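Local coordinates for protein 3-oxo-tetronate kinase (Salmonella typhimurium, PDB 3DQQ) that probably catalyses the ATP-dependent phosphorylation of 3-oxo-tetronate to 3-oxo-tetronate 4-phosphate, as a member of the four-carbon acid sugar kinase family, at residues A[167-172]-A[198-203]; A[174-179]-A[204-209]; A[210-215]-A[231-236]. All coordinates share one frame; numbering follows the deposited sequence.

Contact 1 of 3, residues A[167-172]-A[198-203]; sequences CGVIPA and VLDALN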
loop_
_atom_site.group_PDB
_atom_site.type_symbol
_atom_site.label_atom_id
_atom_site.label_comp_id
_atom_site.label_asym_id
_atom_site.label_seq_id
_atom_site.Cartn_x
_atom_site.Cartn_y
_atom_site.Cartn_z
ATOM N N CYS A 167 -37.460 -5.426 2.947
ATOM C CA CYS A 167 -36.682 -5.372 4.155
ATOM C C CYS A 167 -37.142 -4.286 5.123
ATOM O O CYS A 167 -37.254 -3.180 4.743
ATOM C CB CYS A 167 -35.264 -5.071 3.744
ATOM S SG CYS A 167 -34.149 -5.096 5.115
ATOM N N GLY A 168 -37.368 -4.621 6.380
ATOM C CA GLY A 168 -37.890 -3.701 7.393
ATOM C C GLY A 168 -36.830 -3.287 8.374
ATOM O O GLY A 168 -35.689 -3.554 8.154
ATOM N N VAL A 169 -37.214 -2.606 9.442
ATOM C CA VAL A 169 -36.292 -2.095 10.461
ATOM C C VAL A 169 -36.895 -2.257 11.857
ATOM O O VAL A 169 -38.055 -2.064 12.019
ATOM C CB VAL A 169 -35.929 -0.599 10.245
ATOM C CG1 VAL A 169 -34.982 -0.123 11.347
ATOM C CG2 VAL A 169 -35.281 -0.385 8.882
ATOM N N ILE A 170 -36.115 -2.685 12.848
ATOM C CA ILE A 170 -36.506 -2.598 14.250
ATOM C C ILE A 170 -35.604 -1.537 14.857
ATOM O O ILE A 170 -34.431 -1.740 15.014
ATOM C CB ILE A 170 -36.316 -3.925 15.017
ATOM C CG1 ILE A 170 -37.071 -5.058 14.335
ATOM C CG2 ILE A 170 -36.783 -3.800 16.472
ATOM C CD1 ILE A 170 -38.517 -4.939 14.380
ATOM N N PRO A 171 -36.152 -0.397 15.211
ATOM C CA PRO A 171 -35.308 0.670 15.774
ATOM C C PRO A 171 -34.874 0.480 17.229
ATOM O O PRO A 171 -35.565 -0.158 18.013
ATOM C CB PRO A 171 -36.217 1.899 15.687
ATOM C CG PRO A 171 -37.578 1.348 15.737
ATOM C CD PRO A 171 -37.573 -0.023 15.160
ATOM N N ALA A 172 -33.756 1.103 17.577
ATOM C CA ALA A 172 -33.217 1.133 18.954
ATOM C C ALA A 172 -34.286 1.323 20.013
ATOM O O ALA A 172 -34.362 0.596 21.010
ATOM C CB ALA A 172 -32.211 2.219 19.063
ATOM N N VAL A 198 -33.876 -5.430 9.492
ATOM C CA VAL A 198 -32.632 -4.912 10.022
ATOM C C VAL A 198 -32.872 -4.548 11.466
ATOM O O VAL A 198 -33.929 -4.010 11.835
ATOM C CB VAL A 198 -32.150 -3.661 9.266
ATOM C CG1 VAL A 198 -30.861 -3.064 9.925
ATOM C CG2 VAL A 198 -31.855 -4.005 7.826
ATOM N N LEU A 199 -31.889 -4.848 12.297
ATOM C CA LEU A 199 -31.980 -4.625 13.751
ATOM C C LEU A 199 -30.966 -3.574 14.214
ATOM O O LEU A 199 -29.768 -3.684 13.927
ATOM C CB LEU A 199 -31.693 -5.943 14.464
ATOM C CG LEU A 199 -32.839 -6.907 14.751
ATOM C CD1 LEU A 199 -33.799 -6.911 13.606
ATOM C CD2 LEU A 199 -32.254 -8.308 15.090
ATOM N N ASP A 200 -31.430 -2.557 14.912
ATOM C CA ASP A 200 -30.538 -1.528 15.399
ATOM C C ASP A 200 -29.669 -2.013 16.560
ATOM O O ASP A 200 -30.026 -2.932 17.270
ATOM C CB ASP A 200 -31.338 -0.315 15.875
ATOM C CG ASP A 200 -31.935 0.544 14.704
ATOM O OD1 ASP A 200 -31.972 0.080 13.516
ATOM O OD2 ASP A 200 -32.403 1.693 15.011
ATOM N N ALA A 201 -28.517 -1.384 16.738
ATOM C CA ALA A 201 -27.707 -1.556 17.924
ATOM C C ALA A 201 -26.739 -0.354 18.043
ATOM O O ALA A 201 -26.011 -0.026 17.120
ATOM C CB ALA A 201 -26.951 -2.844 17.867
ATOM N N LEU A 202 -26.784 0.314 19.187
ATOM C CA LEU A 202 -25.854 1.369 19.528
ATOM C C LEU A 202 -24.876 0.907 20.591
ATOM O O LEU A 202 -23.898 1.586 20.872
ATOM C CB LEU A 202 -26.625 2.580 20.059
ATOM C CG LEU A 202 -27.906 2.964 19.280
ATOM C CD1 LEU A 202 -28.628 4.205 19.916
ATOM C CD2 LEU A 202 -27.581 3.147 17.764
ATOM N N ASN A 203 -25.128 -0.234 21.201
ATOM C CA ASN A 203 -24.349 -0.648 22.356
ATOM C C ASN A 203 -24.592 -2.112 22.617
ATOM O O ASN A 203 -25.555 -2.698 22.122
ATOM C CB ASN A 203 -24.750 0.165 23.585
ATOM C CG ASN A 203 -26.203 0.060 23.885
ATOM O OD1 ASN A 203 -26.757 -1.023 23.974
ATOM N ND2 ASN A 203 -26.841 1.172 24.060
#
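Val198 enters the contact as a parallel strand partner of Val169. Its N-H points almost straight at Gly168 O, with Val198 N 2.9 Å from that oxygen and a 173° angle at the hydrogen, although it arrives from above the carbonyl plane. Its own carbonyl answers one step on: Ile170 N sits 2.7 Å from Val198 O, nearly along the C=O axis. The valine side chain turns its CG2 branch back toward the strand start and meets Cys167 SG at 3.7 Å. Leu199 pairs with Ile170 on the opposite sheet face, where the two side chains lie alongside each other, pointing the same way; Leu199 CD1 touches Ile170 CG1 at 3.8 Å. Beyond the strand, Asp200 N reaches Ile170 O (3.1 Å), which completes the Ile170-Leu199 bridge; no further pair follows in the two segments. The Asp200 side chain then leans toward the other segment, CG anti to its carbonyl carbon (chi1 -74°), and accepts the N-H of Ala172, the first residue of helix 172-177, from above the carboxylate plane, with Ala172 N 3.0 Å from OD2. OD2 also takes the backbone N-H of Gln127, so two main-chain donors grip one buried oxygen, and the nearby helix start probably steadies its negative charge. Leu202, exposed, adds a looser touch, CD1 to Ala172 CB at 4.2 Å, and Asn203 N-caps the following helix. The pair forms one border of the parallel sheet in the sugar-binding N-terminal domain: within the chain 167-170 is the outermost strand, and 196-199 continues inward to strand 112-115. Helix 179-191 packs on Ile170 and helix 204-214 on Leu199, while strand 123-126 lies against Val198 on the other face and also touches Asp200.

Contact 2 of 3, residues A[174-179]-A[204-209]; sequences TLDEGV and ERHLEI
Two helices that each follow a strand of the parallel sheet, 172-177 and 204-214, pack together here in the helical layer of the alpha/beta N-terminal domain. The tight half lies under Leu175, whose CA is 6.3 Å from the CA of His206, the nearest backbone approach of the two segments. Leu175 crosses the histidine at about a right angle: its CB lies 3.9 Å from His206 CD2, and its CD2 branch rests near His206 CB. One turn further along, Ile209 faces the first helix; Ile209 CD1 lies 3.5 Å from Leu175 O, while its CG2 meets the leucine side chain more loosely, 4.5 Å from Leu175 CG. That helix runs out at Gly178, where a positive phi of 107° turns the chain toward helix 179-191.

The other half is open to solvent, and there Asp176 and Arg205, both exposed, form a salt bridge. The arginine chain, extended at first and then bent at chi3 (41°), swings its guanidinium edge across to the aspartate, and NH2 adds only a weak bond to OD1. His206 stands between the two regimes. Its buried ring has ND1 bonded to the backbone N-H of Leu202, which leaves NE2 as the donor to Asp176, a His-carboxylate hydrogen bond that probably favours the charged carboxylate. Asp176 OD1 thus accepts two hydrogen bonds besides the weak one from NH2: Arg205 NH1 comes 2.7 Å away along its anti lone pair, in the guanidinium plane, and His206 NE2 lies 3.0 Å from it, above the carboxylate plane.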
loop_
_atom_site.group_PDB
_atom_site.type_symbol
_atom_site.label_atom_id
_atom_site.label_comp_id
_atom_site.label_asym_id
_atom_site.label_seq_id
_atom_site.Cartn_x
_atom_site.Cartn_y
_atom_site.Cartn_z
ATOM N N THR A 174 -37.350 0.443 20.105
ATOM C CA THR A 174 -38.135 -0.768 20.400
ATOM C C THR A 174 -37.334 -1.739 21.284
ATOM O O THR A 174 -37.826 -2.297 22.249
ATOM C CB THR A 174 -38.520 -1.478 19.124
ATOM O OG1 THR A 174 -39.268 -0.598 18.289
ATOM C CG2 THR A 174 -39.333 -2.732 19.408
ATOM N N LEU A 175 -36.081 -1.944 20.925
ATOM C CA LEU A 175 -35.187 -2.757 21.727
ATOM C C LEU A 175 -35.208 -2.229 23.154
ATOM O O LEU A 175 -35.217 -2.989 24.107
ATOM C CB LEU A 175 -33.774 -2.671 21.142
ATOM C CG LEU A 175 -33.274 -3.735 20.163
ATOM C CD1 LEU A 175 -34.323 -4.448 19.400
ATOM C CD2 LEU A 175 -32.304 -3.099 19.224
ATOM N N ASP A 176 -35.221 -0.910 23.289
ATOM C CA ASP A 176 -35.249 -0.275 24.599
ATOM C C ASP A 176 -36.549 -0.552 25.327
ATOM O O ASP A 176 -36.585 -0.545 26.535
ATOM C CB ASP A 176 -34.997 1.251 24.487
ATOM C CG ASP A 176 -33.526 1.595 24.058
ATOM O OD1 ASP A 176 -32.619 0.776 24.398
ATOM O OD2 ASP A 176 -33.282 2.652 23.367
ATOM N N GLU A 177 -37.629 -0.792 24.616
ATOM C CA GLU A 177 -38.829 -1.273 25.277
ATOM C C GLU A 177 -38.737 -2.739 25.703
ATOM O O GLU A 177 -39.527 -3.185 26.491
ATOM C CB GLU A 177 -40.052 -1.103 24.384
ATOM C CG GLU A 177 -40.591 0.308 24.372
ATOM C CD GLU A 177 -41.564 0.608 23.188
ATOM O OE1 GLU A 177 -41.985 -0.340 22.449
ATOM O OE2 GLU A 177 -41.897 1.831 23.001
ATOM N N GLY A 178 -37.809 -3.504 25.159
ATOM C CA GLY A 178 -37.632 -4.862 25.611
ATOM C C GLY A 178 -38.101 -5.992 24.705
ATOM O O GLY A 178 -38.576 -5.785 23.555
ATOM N N VAL A 179 -37.956 -7.197 25.269
ATOM C CA VAL A 179 -38.132 -8.442 24.579
ATOM C C VAL A 179 -39.511 -8.533 23.986
ATOM O O VAL A 179 -39.652 -8.761 22.783
ATOM C CB VAL A 179 -37.835 -9.616 25.501
ATOM C CG1 VAL A 179 -38.358 -10.899 24.937
ATOM C CG2 VAL A 179 -36.339 -9.730 25.747
ATOM N N GLU A 204 -23.756 -2.692 23.456
ATOM C CA GLU A 204 -23.843 -4.110 23.680
ATOM C C GLU A 204 -25.159 -4.567 24.338
ATOM O O GLU A 204 -25.622 -5.657 24.076
ATOM C CB GLU A 204 -22.548 -4.635 24.329
ATOM C CG GLU A 204 -22.428 -4.770 25.857
ATOM C CD GLU A 204 -21.089 -5.505 26.232
ATOM O OE1 GLU A 204 -20.901 -5.919 27.421
ATOM O OE2 GLU A 204 -20.235 -5.662 25.289
ATOM N N ARG A 205 -25.818 -3.712 25.094
ATOM C CA ARG A 205 -27.105 -4.107 25.647
ATOM C C ARG A 205 -28.134 -4.422 24.556
ATOM O O ARG A 205 -28.982 -5.298 24.700
ATOM C CB ARG A 205 -27.628 -3.002 26.539
ATOM C CG ARG A 205 -28.914 -3.307 27.237
ATOM C CD ARG A 205 -29.379 -2.053 28.081
ATOM N NE ARG A 205 -29.164 -0.751 27.372
ATOM C CZ ARG A 205 -30.032 -0.160 26.524
ATOM N NH1 ARG A 205 -31.238 -0.701 26.256
ATOM N NH2 ARG A 205 -29.676 0.984 25.924
ATOM N N HIS A 206 -28.086 -3.673 23.473
ATOM C CA HIS A 206 -28.997 -3.895 22.383
ATOM C C HIS A 206 -28.781 -5.262 21.768
ATOM O O HIS A 206 -29.743 -5.975 21.444
ATOM C CB HIS A 206 -28.757 -2.851 21.321
ATOM C CG HIS A 206 -29.327 -1.511 21.658
ATOM N ND1 HIS A 206 -28.828 -0.341 21.135
ATOM C CD2 HIS A 206 -30.372 -1.160 22.441
ATOM C CE1 HIS A 206 -29.548 0.670 21.576
ATOM N NE2 HIS A 206 -30.489 0.200 22.374
ATOM N N LEU A 207 -27.511 -5.628 21.618
ATOM C CA LEU A 207 -27.168 -6.945 21.130
ATOM C C LEU A 207 -27.600 -8.048 22.072
ATOM O O LEU A 207 -28.061 -9.108 21.614
ATOM C CB LEU A 207 -25.691 -7.043 20.851
ATOM C CG LEU A 207 -25.270 -6.149 19.665
ATOM C CD1 LEU A 207 -23.757 -6.156 19.519
ATOM C CD2 LEU A 207 -25.972 -6.596 18.400
ATOM N N GLU A 208 -27.507 -7.817 23.374
ATOM C CA GLU A 208 -27.959 -8.799 24.336
ATOM C C GLU A 208 -29.456 -8.996 24.219
ATOM O O GLU A 208 -29.944 -10.116 24.304
ATOM C CB GLU A 208 -27.604 -8.393 25.743
ATOM C CG GLU A 208 -26.100 -8.398 26.060
ATOM C CD GLU A 208 -25.781 -7.963 27.522
ATOM O OE1 GLU A 208 -24.817 -8.498 28.121
ATOM O OE2 GLU A 208 -26.510 -7.095 28.089
ATOM N N ILE A 209 -30.194 -7.914 24.004
ATOM C CA ILE A 209 -31.644 -8.020 23.837
ATOM C C ILE A 209 -31.972 -8.807 22.560
ATOM O O ILE A 209 -32.889 -9.615 22.531
ATOM C CB ILE A 209 -32.291 -6.624 23.804
ATOM C CG1 ILE A 209 -32.120 -5.956 25.170
ATOM C CG2 ILE A 209 -33.770 -6.706 23.446
ATOM C CD1 ILE A 209 -32.209 -4.411 25.170
#

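Contact 3 of 3, residues A[210-215]-A[231-236]; sequences QGEVLR and ARQWAK
Glu212 sets CG anti to its backbone N (chi1 -171°) and stays extended beyond it, carrying its carboxylate toward Lys236, while Lys236, also extended beyond CG, brings its ammonium in across it at about a right angle. Arg215 likewise starts with CG anti to N, which with an extended chi2 lays CG and CD against Trp234, and the bend at chi3 (55°) sets the direction of the guanidinium. The charged pair is loose: Lys236 NZ lies 3.3 Å from Glu212 OE1, a salt bridge with only a weak hydrogen bond in it. The Arg215-Trp234 pair is an aliphatic-on-aromatic contact. Arg215 CG approaches Trp234 CZ2 to 3.5 Å, and Arg215 CD stands 4.2 Å from the centroid of the six-membered ring, an off-centre CH-pi contact tilted 29° from the ring normal. The indole and the arginine chain cross at about a right angle.

Between these two flanks lies Gln233, which points at the first helix and bends at chi2. Its aliphatic part does the packing, with CG 3.6 Å from Gly211 O. Gly211 presents backbone alone on this side, and just beyond it the two segments come nearest, the CA atoms of Glu212 and Gln233 being 6.1 Å apart. The Trp234 side chain also touches Lys4 and Met27, near the chain start, and Glu212 also touches Val179 of helix 179-191. Most of the participants are exposed or partly so, so this is a surface junction of long side chains fringing a backbone approach. It joins the C-terminal ends of helices 204-214 and 224-235, which pack side by side before and after strand 219-222, as in the parallel alpha/beta architecture of the sugar-binding domain.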
loop_
_atom_site.group_PDB
_atom_site.type_symbol
_atom_site.label_atom_id
_atom_site.label_comp_id
_atom_site.label_asym_id
_atom_site.label_seq_id
_atom_site.Cartn_x
_atom_site.Cartn_y
_atom_site.Cartn_z
ATOM N N GLN A 210 -31.215 -8.574 21.496
ATOM C CA GLN A 210 -31.498 -9.257 20.242
ATOM C C GLN A 210 -31.277 -10.745 20.453
ATOM O O GLN A 210 -32.113 -11.558 20.061
ATOM C CB GLN A 210 -30.600 -8.765 19.121
ATOM C CG GLN A 210 -30.831 -7.362 18.592
ATOM C CD GLN A 210 -29.725 -6.980 17.586
ATOM O OE1 GLN A 210 -29.115 -7.871 17.000
ATOM N NE2 GLN A 210 -29.479 -5.677 17.372
ATOM N N GLY A 211 -30.146 -11.067 21.098
ATOM C CA GLY A 211 -29.783 -12.427 21.442
ATOM C C GLY A 211 -30.895 -13.081 22.191
ATOM O O GLY A 211 -31.255 -14.208 21.928
ATOM N N GLU A 212 -31.480 -12.361 23.111
ATOM C CA GLU A 212 -32.539 -12.922 23.901
ATOM C C GLU A 212 -33.811 -13.153 23.094
ATOM O O GLU A 212 -34.544 -14.087 23.344
ATOM C CB GLU A 212 -32.842 -11.992 25.065
ATOM C CG GLU A 212 -33.807 -12.600 26.099
ATOM C CD GLU A 212 -33.745 -11.878 27.447
ATOM O OE1 GLU A 212 -32.796 -11.037 27.609
ATOM O OE2 GLU A 212 -34.629 -12.142 28.342
ATOM N N VAL A 213 -34.084 -12.265 22.148
ATOM C CA VAL A 213 -35.284 -12.379 21.330
ATOM C C VAL A 213 -35.109 -13.547 20.346
ATOM O O VAL A 213 -36.033 -14.310 20.149
ATOM C CB VAL A 213 -35.562 -11.054 20.587
ATOM C CG1 VAL A 213 -36.678 -11.217 19.610
ATOM C CG2 VAL A 213 -35.841 -9.945 21.593
ATOM N N LEU A 214 -33.904 -13.692 19.784
ATOM C CA LEU A 214 -33.643 -14.604 18.682
ATOM C C LEU A 214 -32.985 -15.912 19.070
ATOM O O LEU A 214 -32.565 -16.646 18.224
ATOM C CB LEU A 214 -32.781 -13.898 17.668
ATOM C CG LEU A 214 -33.404 -12.625 17.047
ATOM C CD1 LEU A 214 -32.276 -11.770 16.484
ATOM C CD2 LEU A 214 -34.485 -12.949 15.994
ATOM N N ARG A 215 -32.929 -16.238 20.353
ATOM C CA ARG A 215 -32.416 -17.539 20.783
ATOM C C ARG A 215 -32.821 -18.711 19.897
ATOM O O ARG A 215 -32.050 -19.620 19.686
ATOM C CB ARG A 215 -32.910 -17.873 22.183
ATOM C CG ARG A 215 -31.996 -18.871 22.880
ATOM C CD ARG A 215 -32.593 -19.458 24.154
ATOM N NE ARG A 215 -33.896 -20.059 23.917
ATOM C CZ ARG A 215 -34.840 -20.151 24.848
ATOM N NH1 ARG A 215 -34.600 -19.727 26.093
ATOM N NH2 ARG A 215 -36.013 -20.705 24.544
ATOM N N ALA A 231 -24.573 -15.886 22.402
ATOM C CA ALA A 231 -23.728 -16.665 23.309
ATOM C C ALA A 231 -24.110 -16.409 24.741
ATOM O O ALA A 231 -24.203 -17.331 25.519
ATOM C CB ALA A 231 -22.282 -16.360 23.117
ATOM N N ARG A 232 -24.387 -15.164 25.091
ATOM C CA ARG A 232 -24.729 -14.846 26.467
ATOM C C ARG A 232 -26.063 -15.373 26.909
ATOM O O ARG A 232 -26.299 -15.482 28.114
ATOM C CB ARG A 232 -24.710 -13.354 26.689
ATOM C CG ARG A 232 -23.350 -12.756 26.426
ATOM C CD ARG A 232 -23.212 -11.371 26.905
ATOM N NE ARG A 232 -21.858 -10.964 26.625
ATOM C CZ ARG A 232 -21.422 -9.717 26.600
ATOM N NH1 ARG A 232 -22.222 -8.708 26.888
ATOM N NH2 ARG A 232 -20.157 -9.486 26.294
ATOM N N GLN A 233 -26.954 -15.694 25.974
ATOM C CA GLN A 233 -28.140 -16.432 26.357
ATOM C C GLN A 233 -27.777 -17.803 26.837
ATOM O O GLN A 233 -28.421 -18.307 27.730
ATOM C CB GLN A 233 -29.101 -16.594 25.210
ATOM C CG GLN A 233 -30.020 -15.455 25.098
ATOM C CD GLN A 233 -30.830 -15.254 26.338
ATOM O OE1 GLN A 233 -31.539 -16.162 26.788
ATOM N NE2 GLN A 233 -30.746 -14.053 26.907
ATOM N N TRP A 234 -26.772 -18.432 26.246
ATOM C CA TRP A 234 -26.436 -19.796 26.637
ATOM C C TRP A 234 -25.479 -19.760 27.789
ATOM O O TRP A 234 -25.333 -20.712 28.506
ATOM C CB TRP A 234 -25.866 -20.581 25.466
ATOM C CG TRP A 234 -26.820 -20.638 24.343
ATOM C CD1 TRP A 234 -26.739 -19.988 23.161
ATOM C CD2 TRP A 234 -28.042 -21.357 24.318
ATOM N NE1 TRP A 234 -27.819 -20.255 22.392
ATOM C CE2 TRP A 234 -28.651 -21.094 23.076
ATOM C CE3 TRP A 234 -28.678 -22.221 25.217
ATOM C CZ2 TRP A 234 -29.870 -21.664 22.700
ATOM C CZ3 TRP A 234 -29.900 -22.778 24.848
ATOM C CH2 TRP A 234 -30.476 -22.501 23.591
ATOM N N ALA A 235 -24.838 -18.623 27.994
ATOM C CA ALA A 235 -23.946 -18.476 29.139
ATOM C C ALA A 235 -24.797 -18.434 30.396
ATOM O O ALA A 235 -24.354 -18.914 31.432
ATOM C CB ALA A 235 -23.057 -17.197 29.008
ATOM N N LYS A 236 -26.033 -17.912 30.261
ATOM C CA LYS A 236 -26.957 -17.611 31.379
ATOM C C LYS A 236 -27.194 -18.710 32.405
ATOM O O LYS A 236 -27.441 -18.389 33.564
ATOM C CB LYS A 236 -28.330 -17.096 30.874
ATOM C CG LYS A 236 -28.320 -15.618 30.426
ATOM C CD LYS A 236 -29.679 -14.898 30.616
ATOM C CE LYS A 236 -29.734 -13.529 29.872
ATOM N NZ LYS A 236 -31.141 -13.072 29.584
#

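How the contacts relate
Helix 204-214 ties the three contacts together: it follows strand 196-199 of contact 1, gives its first half to contact 2 and its last part to contact 3. The centres of contacts 1 and 2 lie about 10 Å apart, those of 2 and 3 about 11 Å, and those of 1 and 3 about 17 Å. Along the chain contacts 1 and 2 interleave, and contact 3 opens after both have closed. Between contacts 2 and 3, Arg232 bridges to Glu204 and Glu208. The three contacts lead from the strand pair at the sheet border through the helical layer to its surface, away from the probable ATP site.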